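Long-range contacts in 3-oxoacyl-(acyl-carrier protein) synthase II (Thermus thermophilus, PDB 1J3N), which probably catalyses the condensation of acyl groups with malonyl-acyl carrier protein that lengthens fatty acids, working as a homodimer of thiolase-fold subunits: residues A[101-105]-A[155-159]; A[256-261]-A[283-288]; A[260-264]-A[397-401]; A[269-274]-A[307-311]; A[295-301]-A[388-394]. One frame throughout, in Å; residues are numbered along the deposited sequence.

Contact 1. Residues A[101-105]-A[155-159]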
# COMPACT_ATOMS: atom_id res chain seq x y z
N LEU A 101 10.19 0.56 -3.08
CA LEU A 101 8.83 0.06 -2.98
C LEU A 101 8.81 -1.31 -2.32
O LEU A 101 8.71 -2.34 -2.99
CB LEU A 101 8.19 -0.02 -4.37
CG LEU A 101 6.72 0.45 -4.47
CD1 LEU A 101 6.21 0.23 -5.89
CD2 LEU A 101 5.85 -0.30 -3.48
N VAL A 102 8.93 -1.32 -1.00
CA VAL A 102 8.91 -2.57 -0.25
C VAL A 102 7.62 -2.58 0.55
O VAL A 102 7.41 -1.73 1.41
CB VAL A 102 10.12 -2.66 0.70
CG1 VAL A 102 10.10 -4.00 1.44
CG2 VAL A 102 11.40 -2.54 -0.11
N GLY A 103 6.74 -3.52 0.23
CA GLY A 103 5.48 -3.59 0.93
C GLY A 103 5.51 -4.54 2.11
O GLY A 103 6.52 -5.20 2.36
N THR A 104 4.40 -4.59 2.84
CA THR A 104 4.27 -5.47 3.99
C THR A 104 2.77 -5.72 4.15
O THR A 104 1.96 -4.94 3.66
CB THR A 104 4.83 -4.81 5.27
OG1 THR A 104 4.72 -5.71 6.37
CG2 THR A 104 4.07 -3.53 5.58
N GLY A 105 2.39 -6.80 4.81
CA GLY A 105 0.98 -7.07 4.98
C GLY A 105 0.41 -6.54 6.28
O GLY A 105 -0.71 -6.03 6.33
N SER A 155 7.12 4.41 -2.49
CA SER A 155 5.75 3.99 -2.17
C SER A 155 5.66 2.65 -1.45
O SER A 155 6.66 1.93 -1.30
CB SER A 155 4.90 3.95 -3.45
OG SER A 155 3.52 3.96 -3.12
N THR A 156 4.45 2.34 -1.00
CA THR A 156 4.19 1.12 -0.26
C THR A 156 2.82 0.54 -0.55
O THR A 156 1.82 1.24 -0.47
CB THR A 156 4.27 1.39 1.27
OG1 THR A 156 5.58 1.85 1.63
CG2 THR A 156 3.93 0.12 2.05
N VAL A 157 2.77 -0.75 -0.89
CA VAL A 157 1.50 -1.42 -1.14
C VAL A 157 1.29 -2.46 -0.04
O VAL A 157 2.24 -3.08 0.45
CB VAL A 157 1.49 -2.13 -2.52
CG1 VAL A 157 1.62 -1.11 -3.65
CG2 VAL A 157 2.63 -3.14 -2.60
N VAL A 158 0.04 -2.62 0.36
CA VAL A 158 -0.35 -3.56 1.39
C VAL A 158 -1.56 -4.32 0.85
O VAL A 158 -2.68 -3.81 0.87
CB VAL A 158 -0.76 -2.83 2.71
CG1 VAL A 158 -1.22 -3.84 3.76
CG2 VAL A 158 0.44 -2.03 3.24
N THR A 159 -1.31 -5.52 0.35
CA THR A 159 -2.36 -6.36 -0.20
C THR A 159 -2.21 -7.80 0.29
O THR A 159 -2.30 -8.76 -0.48
CB THR A 159 -2.38 -6.30 -1.74
OG1 THR A 159 -1.05 -6.50 -2.25
CG2 THR A 159 -2.90 -4.95 -2.22
O HOH W 1 7.12 0.19 3.16
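L101 turns the end of its side chain onto the backbone of S155: CD2 rests 3.2 Å from S155 O, and the same L101 methyl lies 4.3 Å from V157 CG1. The two segments run nearly parallel, 18° apart, yet no direct hydrogen bond joins them. V158 approaches T104 with both branches, CG2 lying 3.3 Å from T104 O, while CG1, anti to the backbone N (chi1 177°), also reaches G105 O at 3.4 Å. T156 works differently: its hydroxyl gives a proton to a water whose oxygen is 2.6 Å from V102 O, to which it donates, and which so bridges the two segments. At G103 a side chain would run into V157 O, and the bare CA instead comes to 3.3 Å from that oxygen. V158 packs on V158 of the second subunit, which places the segment 155-159 at the dimer interface, on the loop leading to helix 163-176. The chemistry between the segments is thus mostly methyl and CA-H groups against carbonyl oxygens, and T104 O is buried with no polar partner; the direct polar links come from beside them, through T100, bonded to S155, and S141 OG, bonded to V102 N and S155 O.

Contact 2. Residues A[256-261]-A[283-288]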
# COMPACT_ATOMS: atom_id res chain seq x y z
N VAL A 256 8.85 -9.46 -17.57
CA VAL A 256 8.06 -9.13 -18.75
C VAL A 256 6.54 -8.94 -18.56
O VAL A 256 5.89 -8.25 -19.36
CB VAL A 256 8.27 -10.21 -19.83
CG1 VAL A 256 9.75 -10.29 -20.19
CG2 VAL A 256 7.80 -11.55 -19.32
N GLY A 257 5.97 -9.55 -17.53
CA GLY A 257 4.54 -9.41 -17.35
C GLY A 257 4.06 -9.19 -15.94
O GLY A 257 4.65 -9.68 -14.98
N PHE A 258 2.96 -8.43 -15.82
CA PHE A 258 2.35 -8.11 -14.54
C PHE A 258 0.83 -8.19 -14.73
O PHE A 258 0.26 -7.50 -15.57
CB PHE A 258 2.78 -6.71 -14.10
CG PHE A 258 2.16 -6.23 -12.81
CD1 PHE A 258 1.98 -7.10 -11.74
CD2 PHE A 258 1.81 -4.89 -12.65
CE1 PHE A 258 1.45 -6.64 -10.52
CE2 PHE A 258 1.29 -4.42 -11.45
CZ PHE A 258 1.11 -5.30 -10.38
N GLY A 259 0.18 -9.07 -13.98
CA GLY A 259 -1.26 -9.20 -14.12
C GLY A 259 -1.98 -9.22 -12.79
O GLY A 259 -1.56 -9.91 -11.85
N ARG A 260 -3.07 -8.48 -12.70
CA ARG A 260 -3.83 -8.40 -11.47
C ARG A 260 -5.33 -8.51 -11.69
O ARG A 260 -5.85 -8.16 -12.75
CB ARG A 260 -3.52 -7.09 -10.76
CG ARG A 260 -2.15 -7.07 -10.11
CD ARG A 260 -1.93 -5.76 -9.40
NE ARG A 260 -2.09 -4.63 -10.31
CZ ARG A 260 -1.91 -3.36 -9.96
NH1 ARG A 260 -1.57 -3.05 -8.72
NH2 ARG A 260 -2.06 -2.40 -10.87
N SER A 261 -6.03 -8.99 -10.67
CA SER A 261 -7.47 -9.13 -10.72
C SER A 261 -7.99 -9.22 -9.28
O SER A 261 -7.20 -9.26 -8.33
CB SER A 261 -7.84 -10.39 -11.49
OG SER A 261 -7.83 -11.53 -10.65
N ARG A 283 -4.07 -12.25 -17.51
CA ARG A 283 -3.65 -10.87 -17.72
C ARG A 283 -2.14 -10.75 -17.72
O ARG A 283 -1.59 -9.87 -18.39
CB ARG A 283 -4.26 -9.97 -16.65
CG ARG A 283 -5.74 -9.74 -16.87
CD ARG A 283 -6.42 -9.09 -15.70
NE ARG A 283 -7.80 -8.75 -16.03
CZ ARG A 283 -8.69 -8.31 -15.16
NH1 ARG A 283 -8.36 -8.15 -13.88
NH2 ARG A 283 -9.92 -8.01 -15.56
N ALA A 284 -1.46 -11.62 -16.99
CA ALA A 284 0.00 -11.59 -16.94
C ALA A 284 0.55 -12.05 -18.28
O ALA A 284 1.54 -11.51 -18.77
CB ALA A 284 0.52 -12.47 -15.83
N LEU A 285 -0.09 -13.06 -18.86
CA LEU A 285 0.34 -13.58 -20.16
C LEU A 285 0.11 -12.51 -21.23
O LEU A 285 1.00 -12.25 -22.03
CB LEU A 285 -0.44 -14.85 -20.51
CG LEU A 285 -0.12 -16.08 -19.64
CD1 LEU A 285 -1.04 -17.24 -20.02
CD2 LEU A 285 1.33 -16.48 -19.82
N LYS A 286 -1.07 -11.91 -21.23
CA LYS A 286 -1.40 -10.86 -22.19
C LYS A 286 -0.43 -9.68 -22.07
O LYS A 286 0.08 -9.18 -23.07
CB LYS A 286 -2.84 -10.36 -21.96
CG LYS A 286 -3.94 -11.36 -22.31
CD LYS A 286 -5.32 -10.85 -21.88
CE LYS A 286 -6.46 -11.74 -22.39
NZ LYS A 286 -6.41 -13.14 -21.88
N ASP A 287 -0.18 -9.24 -20.85
CA ASP A 287 0.74 -8.13 -20.61
C ASP A 287 2.16 -8.44 -21.12
O ASP A 287 2.84 -7.57 -21.68
CB ASP A 287 0.76 -7.80 -19.10
CG ASP A 287 1.64 -6.60 -18.77
OD1 ASP A 287 1.42 -5.52 -19.35
OD2 ASP A 287 2.54 -6.75 -17.93
N ALA A 288 2.61 -9.68 -20.96
CA ALA A 288 3.94 -10.07 -21.42
C ALA A 288 3.94 -10.42 -22.91
O ALA A 288 5.00 -10.59 -23.53
CB ALA A 288 4.44 -11.25 -20.63
O HOH W 2 4.96 -5.58 -19.18
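D287 and R283 reach from one helix to grip the backbone of a strand in a beta-alpha-beta crossover: strand 253-262 leads into helix 275-288, which lies against the sheet and returns the chain to strand 297-299. The helix and strand axes, 5.9 Å apart, run at 145° to each other. D287 OD2 takes the N-H of F258 at 2.7 Å, on the anti side of the carboxylate; with CG anti to the backbone N (chi1 -177°) the acid faces the strand. A water donates both to the same OD2 and to V256 O. At the other end R283 lies extended from CG to NE, and NH1 gives R260 O a 2.8 Å bond, in the carbonyl plane and on a lone pair. The same nitrogen also bonds T151 O of the second subunit. A leucine in place of R283 would probably leave both of these carbonyl oxygens without this donor and cut a link between the strand and the neighbouring subunit. On either side of F258 the strand carries glycines: a CB on G257 or G259 would strike A284, and one on G257 also A288. Further out, V256 and G257 form a classic beta bulge opposite A404, and R173 makes a long, weak ion pair with D287 OD1. R260 itself is held by D166 and by E179 of the second subunit, with F258 CZ 3.2 Å above the plane of its guanidinium.

Contact 3. Residues A[260-264]-A[397-401]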
# COMPACT_ATOMS: atom_id res chain seq x y z
N ARG A 260 -3.07 -8.48 -12.70
CA ARG A 260 -3.83 -8.40 -11.47
C ARG A 260 -5.33 -8.51 -11.69
O ARG A 260 -5.85 -8.16 -12.75
CB ARG A 260 -3.52 -7.09 -10.76
CG ARG A 260 -2.15 -7.07 -10.11
CD ARG A 260 -1.93 -5.76 -9.40
NE ARG A 260 -2.09 -4.63 -10.31
CZ ARG A 260 -1.91 -3.36 -9.96
NH1 ARG A 260 -1.57 -3.05 -8.72
NH2 ARG A 260 -2.06 -2.40 -10.87
N SER A 261 -6.03 -8.99 -10.67
CA SER A 261 -7.47 -9.13 -10.72
C SER A 261 -7.99 -9.22 -9.28
O SER A 261 -7.20 -9.26 -8.33
CB SER A 261 -7.84 -10.39 -11.49
OG SER A 261 -7.83 -11.53 -10.65
N ALA A 262 -9.31 -9.25 -9.13
CA ALA A 262 -9.93 -9.36 -7.82
C ALA A 262 -10.98 -10.46 -7.87
O ALA A 262 -11.71 -10.60 -8.85
CB ALA A 262 -10.58 -8.03 -7.40
N ASP A 263 -11.02 -11.26 -6.81
CA ASP A 263 -11.98 -12.34 -6.71
C ASP A 263 -13.36 -11.74 -6.55
O ASP A 263 -14.34 -12.23 -7.12
CB ASP A 263 -11.70 -13.20 -5.47
CG ASP A 263 -10.74 -14.34 -5.74
OD1 ASP A 263 -10.30 -14.49 -6.90
OD2 ASP A 263 -10.44 -15.08 -4.79
N ALA A 264 -13.43 -10.66 -5.77
CA ALA A 264 -14.69 -9.99 -5.48
C ALA A 264 -15.62 -11.07 -4.95
O ALA A 264 -16.80 -11.11 -5.30
CB ALA A 264 -15.26 -9.35 -6.76
N GLY A 397 -8.83 -11.37 0.89
CA GLY A 397 -9.45 -10.15 0.40
C GLY A 397 -9.89 -10.36 -1.03
O GLY A 397 -10.92 -9.85 -1.47
N GLY A 398 -9.09 -11.14 -1.77
CA GLY A 398 -9.41 -11.42 -3.15
C GLY A 398 -8.41 -10.83 -4.13
O GLY A 398 -8.62 -10.91 -5.35
N HIS A 399 -7.34 -10.25 -3.60
CA HIS A 399 -6.31 -9.63 -4.43
C HIS A 399 -5.44 -10.70 -5.10
O HIS A 399 -4.81 -11.51 -4.43
CB HIS A 399 -5.43 -8.72 -3.57
CG HIS A 399 -6.21 -7.89 -2.61
ND1 HIS A 399 -6.70 -6.64 -2.92
CD2 HIS A 399 -6.62 -8.15 -1.34
CE1 HIS A 399 -7.39 -6.17 -1.90
NE2 HIS A 399 -7.36 -7.07 -0.93
N ASN A 400 -5.41 -10.67 -6.43
CA ASN A 400 -4.63 -11.63 -7.20
C ASN A 400 -3.59 -10.87 -7.99
O ASN A 400 -3.91 -9.93 -8.72
CB ASN A 400 -5.54 -12.40 -8.16
CG ASN A 400 -6.65 -13.12 -7.44
OD1 ASN A 400 -6.39 -13.93 -6.55
ND2 ASN A 400 -7.89 -12.83 -7.81
N ALA A 401 -2.33 -11.27 -7.84
CA ALA A 401 -1.23 -10.64 -8.53
C ALA A 401 -0.32 -11.73 -9.09
O ALA A 401 0.08 -12.65 -8.37
CB ALA A 401 -0.45 -9.73 -7.58
O HOH W 3 -7.91 -15.83 -4.69
O HOH W 4 -11.99 -9.25 -4.01
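N400 spends both N-H groups of its amide across the contact: ND2 reaches S261 OG at 3.1 Å and D263 OD1 at 3.1 Å. Its CG stands beside the backbone N (chi1 -57°), and a second turn at chi2 brings ND2 toward these two oxygens. The D263 bond is nearly straight at 164° and lies in the amide plane, but it meets the acid from above the carboxylate plane, the two flat groups being 56° apart. S261 OG, set between its own N and carbonyl carbon, also bonds G276 O. These groups decorate an antiparallel ladder between strands 253-262 and 399-406 in the mixed sheet of the thiolase fold, with S261 and N400 as its hydrogen-bonded pair, joined by two 3.0 Å bonds between the N of each and the O of the other. With an alanine here instead of N400, S261 OG and D263 OD1 are likely to lose the donor they share. Past the ladder, D263 N bonds G398 O at 2.8 Å, at backbone angles that call for glycine in G398. One water donates to both D263 OD2 and N400 OD1, and H399 ND1 is hydrogen-bonded to S154 O of the second subunit.

Contact 4. Residues A[269-274]-A[307-311]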
# COMPACT_ATOMS: atom_id res chain seq x y z
N GLU A 269 -11.98 -16.38 2.12
CA GLU A 269 -12.08 -17.55 1.25
C GLU A 269 -11.87 -17.20 -0.21
O GLU A 269 -12.51 -16.30 -0.74
CB GLU A 269 -13.46 -18.19 1.40
CG GLU A 269 -13.62 -19.04 2.65
CD GLU A 269 -12.89 -20.36 2.55
OE1 GLU A 269 -13.27 -21.19 1.69
OE2 GLU A 269 -11.93 -20.57 3.32
N PRO A 270 -10.96 -17.90 -0.88
CA PRO A 270 -10.73 -17.58 -2.29
C PRO A 270 -11.86 -18.22 -3.10
O PRO A 270 -12.53 -19.15 -2.62
CB PRO A 270 -9.39 -18.23 -2.58
CG PRO A 270 -9.50 -19.50 -1.77
CD PRO A 270 -10.10 -19.02 -0.45
N HIS A 271 -12.07 -17.72 -4.31
CA HIS A 271 -13.09 -18.28 -5.19
C HIS A 271 -12.73 -19.76 -5.35
O HIS A 271 -11.64 -20.09 -5.82
CB HIS A 271 -13.06 -17.55 -6.54
CG HIS A 271 -14.29 -17.76 -7.36
ND1 HIS A 271 -14.60 -18.97 -7.96
CD2 HIS A 271 -15.32 -16.93 -7.64
CE1 HIS A 271 -15.76 -18.87 -8.57
NE2 HIS A 271 -16.22 -17.64 -8.40
N PRO A 272 -13.63 -20.67 -4.95
CA PRO A 272 -13.38 -22.11 -5.05
C PRO A 272 -12.96 -22.61 -6.43
O PRO A 272 -12.28 -23.63 -6.55
CB PRO A 272 -14.69 -22.72 -4.57
CG PRO A 272 -15.70 -21.71 -5.01
CD PRO A 272 -15.04 -20.41 -4.60
N GLU A 273 -13.36 -21.89 -7.47
CA GLU A 273 -13.03 -22.28 -8.84
C GLU A 273 -11.81 -21.53 -9.39
O GLU A 273 -11.44 -21.70 -10.55
CB GLU A 273 -14.24 -22.07 -9.73
CG GLU A 273 -15.52 -22.72 -9.17
CD GLU A 273 -16.72 -22.55 -10.08
OE1 GLU A 273 -16.95 -21.42 -10.57
OE2 GLU A 273 -17.45 -23.54 -10.28
N GLY A 274 -11.20 -20.69 -8.56
CA GLY A 274 -10.03 -19.95 -9.00
C GLY A 274 -10.29 -19.00 -10.15
O GLY A 274 -9.38 -18.69 -10.92
N VAL A 307 -9.23 -25.73 -0.02
CA VAL A 307 -9.88 -24.90 -1.04
C VAL A 307 -8.91 -24.10 -1.92
O VAL A 307 -9.06 -24.06 -3.15
CB VAL A 307 -10.88 -23.90 -0.40
CG1 VAL A 307 -11.55 -23.06 -1.48
CG2 VAL A 307 -11.91 -24.66 0.40
N GLY A 308 -7.93 -23.47 -1.29
CA GLY A 308 -6.97 -22.68 -2.04
C GLY A 308 -6.10 -23.47 -3.02
O GLY A 308 -6.03 -23.13 -4.19
N ASP A 309 -5.44 -24.51 -2.53
CA ASP A 309 -4.58 -25.32 -3.39
C ASP A 309 -5.35 -25.85 -4.62
O ASP A 309 -4.78 -25.97 -5.70
CB ASP A 309 -3.99 -26.49 -2.60
CG ASP A 309 -2.80 -26.07 -1.73
OD1 ASP A 309 -2.73 -24.88 -1.34
OD2 ASP A 309 -1.95 -26.93 -1.43
N ARG A 310 -6.63 -26.14 -4.45
CA ARG A 310 -7.46 -26.64 -5.55
C ARG A 310 -7.91 -25.53 -6.50
O ARG A 310 -7.94 -25.71 -7.73
CB ARG A 310 -8.70 -27.35 -4.99
CG ARG A 310 -9.70 -27.81 -6.04
CD ARG A 310 -10.78 -28.68 -5.41
NE ARG A 310 -11.74 -29.17 -6.39
CZ ARG A 310 -12.90 -28.57 -6.65
NH1 ARG A 310 -13.25 -27.47 -6.00
NH2 ARG A 310 -13.72 -29.07 -7.57
N ALA A 311 -8.26 -24.38 -5.94
CA ALA A 311 -8.70 -23.24 -6.75
C ALA A 311 -7.61 -22.84 -7.72
O ALA A 311 -7.89 -22.45 -8.86
CB ALA A 311 -9.06 -22.07 -5.84
O HOH W 5 -11.38 -25.15 -4.39
O HOH W 6 -14.76 -25.58 -6.91
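A311 is where the loop and the helix close up: its methyl sits against two carbonyl oxygens, CB lying 3.3 Å from H271 O and 3.6 Å from P272 O. Just beyond, G274 CA comes to 3.3 Å from A311 O in a CA-H...O contact of 152°. A side chain at G274 would collide with that carbonyl, and its positive phi also suits glycine. Towards the loop's start the fit becomes lighter. V307 places CG1 opposite its backbone N (chi1 -179°), which carries this methyl to 4.1 Å from P270 CG, while its CG2 meets the carboxylate end of E269, whose bent chain crosses it at about a right angle. The outer side is wet. R310 is extended, with NE held by E372 in a salt bridge, and NH1 stays 4.0 Å from P272 O. One water donates to P272 O and V307 O; a second takes the NH1 proton at 2.6 Å and reaches P272 O weakly. No direct hydrogen bond joins the segments. Inside the loop H271 ND1 accepts E273 N in its ring plane, and H271 to G274 make a type I beta turn whose last residue is the N-cap of helix 275-288; the turn that starts this helix rests here on helix 306-324.

Contact 5. Residues A[295-301]-A[388-394]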
# COMPACT_ATOMS: atom_id res chain seq x y z
N VAL A 295 4.87 -20.95 -21.54
CA VAL A 295 5.26 -21.03 -20.14
C VAL A 295 5.63 -22.46 -19.79
O VAL A 295 4.91 -23.39 -20.15
CB VAL A 295 4.11 -20.56 -19.21
CG1 VAL A 295 4.48 -20.79 -17.74
CG2 VAL A 295 3.81 -19.09 -19.45
N GLY A 296 6.76 -22.62 -19.11
CA GLY A 296 7.21 -23.95 -18.71
C GLY A 296 7.26 -24.15 -17.21
O GLY A 296 7.39 -25.29 -16.74
N TYR A 297 7.15 -23.07 -16.45
CA TYR A 297 7.18 -23.15 -14.99
C TYR A 297 6.23 -22.15 -14.31
O TYR A 297 6.07 -21.03 -14.77
CB TYR A 297 8.60 -22.89 -14.46
CG TYR A 297 8.69 -22.85 -12.95
CD1 TYR A 297 8.22 -23.92 -12.19
CD2 TYR A 297 9.27 -21.76 -12.29
CE1 TYR A 297 8.32 -23.91 -10.80
CE2 TYR A 297 9.37 -21.74 -10.89
CZ TYR A 297 8.90 -22.83 -10.16
OH TYR A 297 9.03 -22.86 -8.79
N ILE A 298 5.62 -22.59 -13.21
CA ILE A 298 4.73 -21.75 -12.43
C ILE A 298 5.05 -21.88 -10.95
O ILE A 298 4.89 -22.96 -10.38
CB ILE A 298 3.24 -22.13 -12.59
CG1 ILE A 298 2.79 -21.96 -14.04
CG2 ILE A 298 2.39 -21.24 -11.69
CD1 ILE A 298 1.30 -22.23 -14.25
N ASN A 299 5.52 -20.80 -10.34
CA ASN A 299 5.80 -20.86 -8.91
C ASN A 299 4.44 -20.58 -8.30
O ASN A 299 4.01 -19.44 -8.22
CB ASN A 299 6.81 -19.80 -8.47
CG ASN A 299 7.15 -19.91 -7.00
OD1 ASN A 299 6.42 -19.41 -6.14
ND2 ASN A 299 8.25 -20.58 -6.70
N ALA A 300 3.77 -21.66 -7.90
CA ALA A 300 2.44 -21.56 -7.33
C ALA A 300 2.37 -20.82 -6.01
O ALA A 300 3.37 -20.62 -5.33
CB ALA A 300 1.86 -22.95 -7.15
N HIS A 301 1.15 -20.42 -5.67
CA HIS A 301 0.88 -19.74 -4.42
C HIS A 301 0.85 -20.87 -3.39
O HIS A 301 1.44 -20.76 -2.31
CB HIS A 301 -0.48 -19.04 -4.50
CG HIS A 301 -0.86 -18.32 -3.24
ND1 HIS A 301 -0.02 -17.40 -2.64
CD2 HIS A 301 -1.97 -18.38 -2.48
CE1 HIS A 301 -0.61 -16.93 -1.55
NE2 HIS A 301 -1.79 -17.51 -1.43
N TYR A 388 9.91 -19.04 -20.16
CA TYR A 388 8.95 -18.24 -19.41
C TYR A 388 8.40 -18.97 -18.18
O TYR A 388 8.19 -20.20 -18.18
CB TYR A 388 7.78 -17.83 -20.33
CG TYR A 388 8.16 -16.84 -21.41
CD1 TYR A 388 8.32 -15.48 -21.12
CD2 TYR A 388 8.35 -17.25 -22.74
CE1 TYR A 388 8.66 -14.56 -22.11
CE2 TYR A 388 8.69 -16.33 -23.74
CZ TYR A 388 8.84 -14.99 -23.42
OH TYR A 388 9.17 -14.07 -24.40
N ALA A 389 8.15 -18.19 -17.12
CA ALA A 389 7.63 -18.73 -15.87
C ALA A 389 6.73 -17.71 -15.18
O ALA A 389 6.95 -16.49 -15.30
CB ALA A 389 8.78 -19.11 -14.95
N LEU A 390 5.73 -18.20 -14.45
CA LEU A 390 4.84 -17.31 -13.72
C LEU A 390 5.06 -17.48 -12.22
O LEU A 390 5.53 -18.53 -11.76
CB LEU A 390 3.36 -17.62 -14.03
CG LEU A 390 2.82 -17.34 -15.43
CD1 LEU A 390 1.31 -17.57 -15.43
CD2 LEU A 390 3.14 -15.90 -15.85
N SER A 391 4.74 -16.43 -11.47
CA SER A 391 4.83 -16.42 -10.02
C SER A 391 3.46 -15.98 -9.53
O SER A 391 3.07 -14.84 -9.73
CB SER A 391 5.90 -15.44 -9.56
OG SER A 391 6.17 -15.62 -8.18
N ASN A 392 2.73 -16.88 -8.88
CA ASN A 392 1.38 -16.57 -8.41
C ASN A 392 1.25 -16.13 -6.96
O ASN A 392 1.97 -16.59 -6.08
CB ASN A 392 0.45 -17.77 -8.62
CG ASN A 392 0.18 -18.07 -10.10
OD1 ASN A 392 0.35 -17.21 -10.96
ND2 ASN A 392 -0.25 -19.30 -10.39
N SER A 393 0.29 -15.24 -6.72
CA SER A 393 -0.02 -14.72 -5.39
C SER A 393 -1.51 -14.38 -5.34
O SER A 393 -1.94 -13.39 -5.93
CB SER A 393 0.82 -13.48 -5.10
OG SER A 393 2.19 -13.83 -4.97
N PHE A 394 -2.28 -15.21 -4.63
CA PHE A 394 -3.73 -15.05 -4.49
C PHE A 394 -4.08 -14.87 -3.02
O PHE A 394 -4.31 -15.84 -2.30
CB PHE A 394 -4.43 -16.29 -5.06
CG PHE A 394 -3.91 -16.69 -6.42
CD1 PHE A 394 -3.83 -15.75 -7.45
CD2 PHE A 394 -3.50 -18.00 -6.67
CE1 PHE A 394 -3.34 -16.11 -8.70
CE2 PHE A 394 -3.01 -18.36 -7.93
CZ PHE A 394 -2.93 -17.41 -8.95
O HOH W 7 2.73 -15.55 -2.84
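H301 swings its CG opposite the backbone N (chi1 180°), and the imidazole thereby lies against the chain at F394, whose N sits 3.6 Å above the ring plane, over its centre. F394 in turn brings CD2 to 3.9 Å from H301 CB; the rings themselves meet obliquely. In I298 it is CG2 that stands across from N, and this branch reaches N392 ND2 at 3.5 Å, while the amide nitrogen is bonded to E312. Y297 CD2 lies 3.8 Å from A389 CB, and the tyrosine hydroxyl is hydrogen-bonded to S330. The two strands themselves run parallel, 19° apart, in a regular ladder. G296 N bonds Y388 O; Y297 O receives L390 N; L390 O accepts N299 N at 2.7 Å; and N392 N closes the series on N299 O. H301 follows the end of the shorter strand, where it touches C161 and meets the ring of H338, consistent with the Cys-His-His site of the condensing enzymes. Strand 328-330 lies along the outer edge of 297-299, and strand 399-406 pairs antiparallel with 388-394. Helix 343-357 packs on the face bearing N299, A389 and S391, while helix 275-288 packs against V295, L390, N392 and F394 from the other.

Four of the five contacts reach one mixed sheet. Contact 1, in the N-terminal half, closes before the others open; contacts 2 and 3 start from strand 253-262 and share R260 and S261, their centres 13 Å apart. The segments of contact 4 alternate with those of contacts 2 and 5, and contacts 4 and 5 both fall between the segments of contact 3. Strand 399-406 lies between strands 253-262 and 388-394 in the sheet, so contact 3 touches contact 5 through A401 N and S393 O. Helix 275-288 joins contact 2 to contact 5, where L285 packs on V295. Contact 4 lies off the sheet, about 12 Å from contact 3 between centres, linked by D263 and H271. Contacts 1, 2 and 3 meet the second subunit, at or beside the dimer interface.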